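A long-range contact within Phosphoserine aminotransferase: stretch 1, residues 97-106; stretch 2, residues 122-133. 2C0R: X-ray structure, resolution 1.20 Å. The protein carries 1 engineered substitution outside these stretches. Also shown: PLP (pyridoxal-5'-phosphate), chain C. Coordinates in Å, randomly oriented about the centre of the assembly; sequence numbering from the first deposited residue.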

# COMPACT_ATOMS: atom_id res chain seq x y z
N TYR A 97 -16.98 2.00 -21.33
CA TYR A 97 -16.52 0.72 -20.77
C TYR A 97 -16.85 -0.46 -21.68
O TYR A 97 -17.93 -0.48 -22.27
CB TYR A 97 -17.15 0.51 -19.36
CG TYR A 97 -16.35 1.38 -18.38
CD1 TYR A 97 -16.62 2.74 -18.29
CD2 TYR A 97 -15.35 0.83 -17.59
CE1 TYR A 97 -15.94 3.56 -17.42
CE2 TYR A 97 -14.64 1.67 -16.73
CZ TYR A 97 -14.94 3.01 -16.65
OH TYR A 97 -14.23 3.86 -15.82
N VAL A 98 -15.91 -1.40 -21.81
CA VAL A 98 -16.21 -2.70 -22.40
C VAL A 98 -16.56 -3.66 -21.27
O VAL A 98 -15.69 -3.83 -20.39
CB VAL A 98 -15.01 -3.19 -23.19
CG1 VAL A 98 -15.33 -4.57 -23.84
CG2 VAL A 98 -14.54 -2.18 -24.22
N MET A 99 -17.76 -4.21 -21.24
CA MET A 99 -18.31 -4.92 -20.10
C MET A 99 -18.17 -6.43 -20.32
O MET A 99 -18.95 -7.06 -21.02
CB MET A 99 -19.76 -4.55 -19.78
CG MET A 99 -19.96 -3.05 -19.65
SD MET A 99 -18.90 -2.30 -18.35
CE MET A 99 -19.52 -3.22 -16.93
N THR A 100 -17.12 -6.98 -19.70
CA THR A 100 -16.70 -8.37 -19.95
C THR A 100 -16.85 -9.24 -18.73
O THR A 100 -16.43 -10.41 -18.77
CB THR A 100 -15.21 -8.41 -20.43
OG1 THR A 100 -14.47 -7.50 -19.59
CG2 THR A 100 -15.12 -7.91 -21.86
N GLY A 101 -17.41 -8.73 -17.64
CA GLY A 101 -17.50 -9.63 -16.48
C GLY A 101 -17.29 -8.83 -15.20
O GLY A 101 -17.50 -7.62 -15.07
N SER A 102 -16.84 -9.54 -14.19
CA SER A 102 -16.85 -9.02 -12.83
C SER A 102 -15.98 -7.81 -12.62
O SER A 102 -16.37 -6.86 -11.90
CB SER A 102 -16.38 -10.14 -11.90
OG SER A 102 -17.40 -11.14 -11.87
N TRP A 103 -14.78 -7.83 -13.20
CA TRP A 103 -13.92 -6.67 -12.92
C TRP A 103 -14.27 -5.46 -13.79
O TRP A 103 -14.12 -4.33 -13.34
CB TRP A 103 -12.47 -7.12 -13.05
CG TRP A 103 -12.09 -7.95 -11.85
CD1 TRP A 103 -11.72 -9.25 -11.82
CD2 TRP A 103 -12.07 -7.49 -10.49
NE1 TRP A 103 -11.45 -9.64 -10.52
CE2 TRP A 103 -11.66 -8.58 -9.69
CE3 TRP A 103 -12.35 -6.26 -9.87
CZ2 TRP A 103 -11.53 -8.47 -8.30
CZ3 TRP A 103 -12.22 -6.15 -8.49
CH2 TRP A 103 -11.81 -7.24 -7.72
N ALA A 104 -14.74 -5.68 -15.02
CA ALA A 104 -15.27 -4.58 -15.77
C ALA A 104 -16.43 -3.95 -15.03
O ALA A 104 -16.57 -2.75 -14.95
CB ALA A 104 -15.81 -5.08 -17.10
N SER A 105 -17.27 -4.80 -14.42
CA SER A 105 -18.44 -4.26 -13.71
C SER A 105 -18.02 -3.40 -12.53
O SER A 105 -18.64 -2.37 -12.23
CB SER A 105 -19.37 -5.36 -13.20
OG SER A 105 -20.02 -5.99 -14.29
N LYS A 106 -16.98 -3.83 -11.81
CA LYS A 106 -16.52 -3.02 -10.66
C LYS A 106 -16.00 -1.68 -11.15
O LYS A 106 -16.18 -0.63 -10.55
CB LYS A 106 -15.42 -3.78 -9.91
CG LYS A 106 -15.99 -4.94 -9.09
CD LYS A 106 -16.50 -4.38 -7.77
CE LYS A 106 -16.73 -5.46 -6.73
NZ LYS A 106 -15.50 -5.70 -5.92
N1 PLP C . -9.02 -5.88 -11.59
C2 PLP C . -8.71 -7.18 -11.83
C2A PLP C . -8.74 -7.64 -13.29
C3 PLP C . -8.37 -8.02 -10.81
O3 PLP C . -8.00 -9.31 -11.05
C4 PLP C . -8.28 -7.50 -9.53
C4A PLP C . -7.91 -8.44 -8.38
C5 PLP C . -8.68 -6.20 -9.30
C6 PLP C . -8.96 -5.36 -10.33
C5A PLP C . -8.75 -5.66 -7.87
O4P PLP C . -7.44 -5.42 -7.37
P PLP C . -7.19 -4.85 -5.90
O1P PLP C . -5.71 -4.58 -5.84
O2P PLP C . -7.63 -5.96 -4.98
O3P PLP C . -8.03 -3.63 -5.77
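Stretch 2 122-133: SSEASNYMTLPK

The aromatic ring of Tyr-128 turns one face to a glycine: Gly-101 CA sits 3.6 Å from the centroid of the Tyr-128 ring, 16° off its normal, in a CH-pi contact just before the helix that starts at Ser-102. Gly-101 is the N-cap of that helix, with phi/psi of 144/-155; at these angles a CB would jam against the carbonyl O of Thr-100, so the backbone itself calls for glycine. Stretch 2 enters alongside the end of the strand 97-99 and runs parallel to it, with Ser-122 bridged to Met-99 (CA to CA 4.4 Å) and both CB atoms on the same face of the sheet. One direct hydrogen bond ties the backbones, Ser-123 N to Met-99 O at 2.9 Å and nearly straight at 165°; the same Met-99 O receives a CA-H...O contact from Ser-122 CA at 3.3 Å and lies at the edge of the Tyr-128 ring, 3.8 Å from Tyr-128 CE2. Beyond the bridge the chain makes a 3-10 segment at 124-125, then a type I' turn from Ser-126 to Met-129. Tyr-128, phi/psi 64/18 and chi1 m, points its CB toward stretch 1, and its CD2 comes within 3.3 Å of Gly-101 N. Within the loop Ser-123 O accepts from Ser-126 N (3.0 Å), Tyr-128 N (2.8 Å) and Ser-126 OG (2.7 Å). The oxygen of one water joins the two stretches, donating to Thr-100 O (2.7 Å from it) and Tyr-128 O (2.8 Å) and accepting from Ser-123 OG (2.7 Å). After the turn the chain comes back to an apolar patch: Thr-100 CG2 meets Leu-131 CD2 at 3.6 Å and Pro-132 CD at 3.7 Å, while Val-98 CG1 packs 3.8 Å from Pro-132 CG. The contact buries 346 Å² between the two stretches, both sides summed.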

# COMPACT_ATOMS: atom_id res chain seq x y z
N SER A 122 -20.54 -5.30 -24.69
CA SER A 122 -20.86 -6.11 -23.53
C SER A 122 -21.01 -7.57 -23.88
O SER A 122 -21.60 -7.85 -24.91
CB SER A 122 -22.17 -5.64 -22.86
OG SER A 122 -22.50 -6.48 -21.74
N SER A 123 -20.52 -8.44 -23.06
CA SER A 123 -20.75 -9.88 -23.22
C SER A 123 -21.72 -10.40 -22.17
O SER A 123 -21.84 -11.62 -21.99
CB SER A 123 -19.43 -10.62 -23.18
OG SER A 123 -18.76 -10.25 -21.95
N GLU A 124 -22.47 -9.51 -21.53
CA GLU A 124 -23.45 -9.92 -20.54
C GLU A 124 -24.47 -10.92 -21.05
O GLU A 124 -24.87 -11.87 -20.35
CB GLU A 124 -24.17 -8.65 -20.05
CG GLU A 124 -24.81 -8.88 -18.69
CD GLU A 124 -25.72 -7.73 -18.28
OE1 GLU A 124 -25.66 -6.65 -18.92
OE2 GLU A 124 -26.50 -7.90 -17.31
N ALA A 125 -24.93 -10.68 -22.29
CA ALA A 125 -25.97 -11.55 -22.84
C ALA A 125 -25.48 -13.00 -22.93
O ALA A 125 -26.28 -13.96 -22.91
CB ALA A 125 -26.42 -11.03 -24.19
N SER A 126 -24.16 -13.16 -23.01
CA SER A 126 -23.61 -14.52 -23.05
C SER A 126 -23.20 -14.99 -21.66
O SER A 126 -22.40 -15.94 -21.59
CB SER A 126 -22.41 -14.58 -23.97
OG SER A 126 -21.28 -13.89 -23.42
N ASN A 127 -23.70 -14.36 -20.61
CA ASN A 127 -23.21 -14.64 -19.27
C ASN A 127 -21.68 -14.48 -19.22
O ASN A 127 -20.98 -15.16 -18.46
CB ASN A 127 -23.69 -16.01 -18.84
CG ASN A 127 -23.55 -16.31 -17.36
OD1 ASN A 127 -23.24 -17.46 -16.95
ND2 ASN A 127 -23.80 -15.27 -16.56
N TYR A 128 -21.15 -13.55 -20.01
CA TYR A 128 -19.73 -13.20 -20.07
C TYR A 128 -18.87 -14.34 -20.57
O TYR A 128 -17.65 -14.37 -20.43
CB TYR A 128 -19.21 -12.72 -18.71
CG TYR A 128 -20.02 -11.53 -18.23
CD1 TYR A 128 -20.85 -11.61 -17.12
CD2 TYR A 128 -20.00 -10.32 -18.91
CE1 TYR A 128 -21.60 -10.54 -16.69
CE2 TYR A 128 -20.74 -9.23 -18.48
CZ TYR A 128 -21.54 -9.34 -17.37
OH TYR A 128 -22.29 -8.28 -16.92
N MET A 129 -19.47 -15.33 -21.22
CA MET A 129 -18.68 -16.43 -21.76
C MET A 129 -18.10 -16.15 -23.13
O MET A 129 -17.16 -16.85 -23.50
CB MET A 129 -19.58 -17.67 -21.85
CG MET A 129 -19.59 -18.50 -20.61
SD MET A 129 -20.92 -19.80 -20.74
CE MET A 129 -21.90 -18.59 -19.80
N THR A 130 -18.64 -15.18 -23.87
CA THR A 130 -18.13 -14.89 -25.20
C THR A 130 -17.64 -13.44 -25.23
O THR A 130 -18.49 -12.55 -25.20
CB THR A 130 -19.25 -15.05 -26.25
OG1 THR A 130 -19.76 -16.38 -26.12
CG2 THR A 130 -18.72 -14.87 -27.67
N LEU A 131 -16.34 -13.23 -25.30
CA LEU A 131 -15.90 -11.83 -25.29
C LEU A 131 -16.46 -11.10 -26.50
O LEU A 131 -16.68 -11.68 -27.57
CB LEU A 131 -14.38 -11.77 -25.36
CG LEU A 131 -13.69 -12.16 -24.07
CD1 LEU A 131 -12.24 -12.53 -24.32
CD2 LEU A 131 -13.88 -11.03 -23.07
N PRO A 132 -16.68 -9.82 -26.37
CA PRO A 132 -17.07 -9.02 -27.52
C PRO A 132 -15.92 -9.05 -28.51
O PRO A 132 -14.76 -8.93 -28.18
CB PRO A 132 -17.25 -7.62 -27.00
CG PRO A 132 -16.86 -7.65 -25.56
CD PRO A 132 -16.54 -9.04 -25.12
N LYS A 133 -16.29 -9.21 -29.78
CA LYS A 133 -15.31 -8.98 -30.83
C LYS A 133 -14.92 -7.50 -30.87
O LYS A 133 -15.72 -6.61 -30.50
CB LYS A 133 -15.90 -9.37 -32.18
CG LYS A 133 -16.30 -10.82 -32.28
CD LYS A 133 -16.99 -11.13 -33.62
CE LYS A 133 -17.26 -12.62 -33.82
NZ LYS A 133 -17.47 -13.03 -35.23
O HOH W 1 -16.69 -11.80 -21.12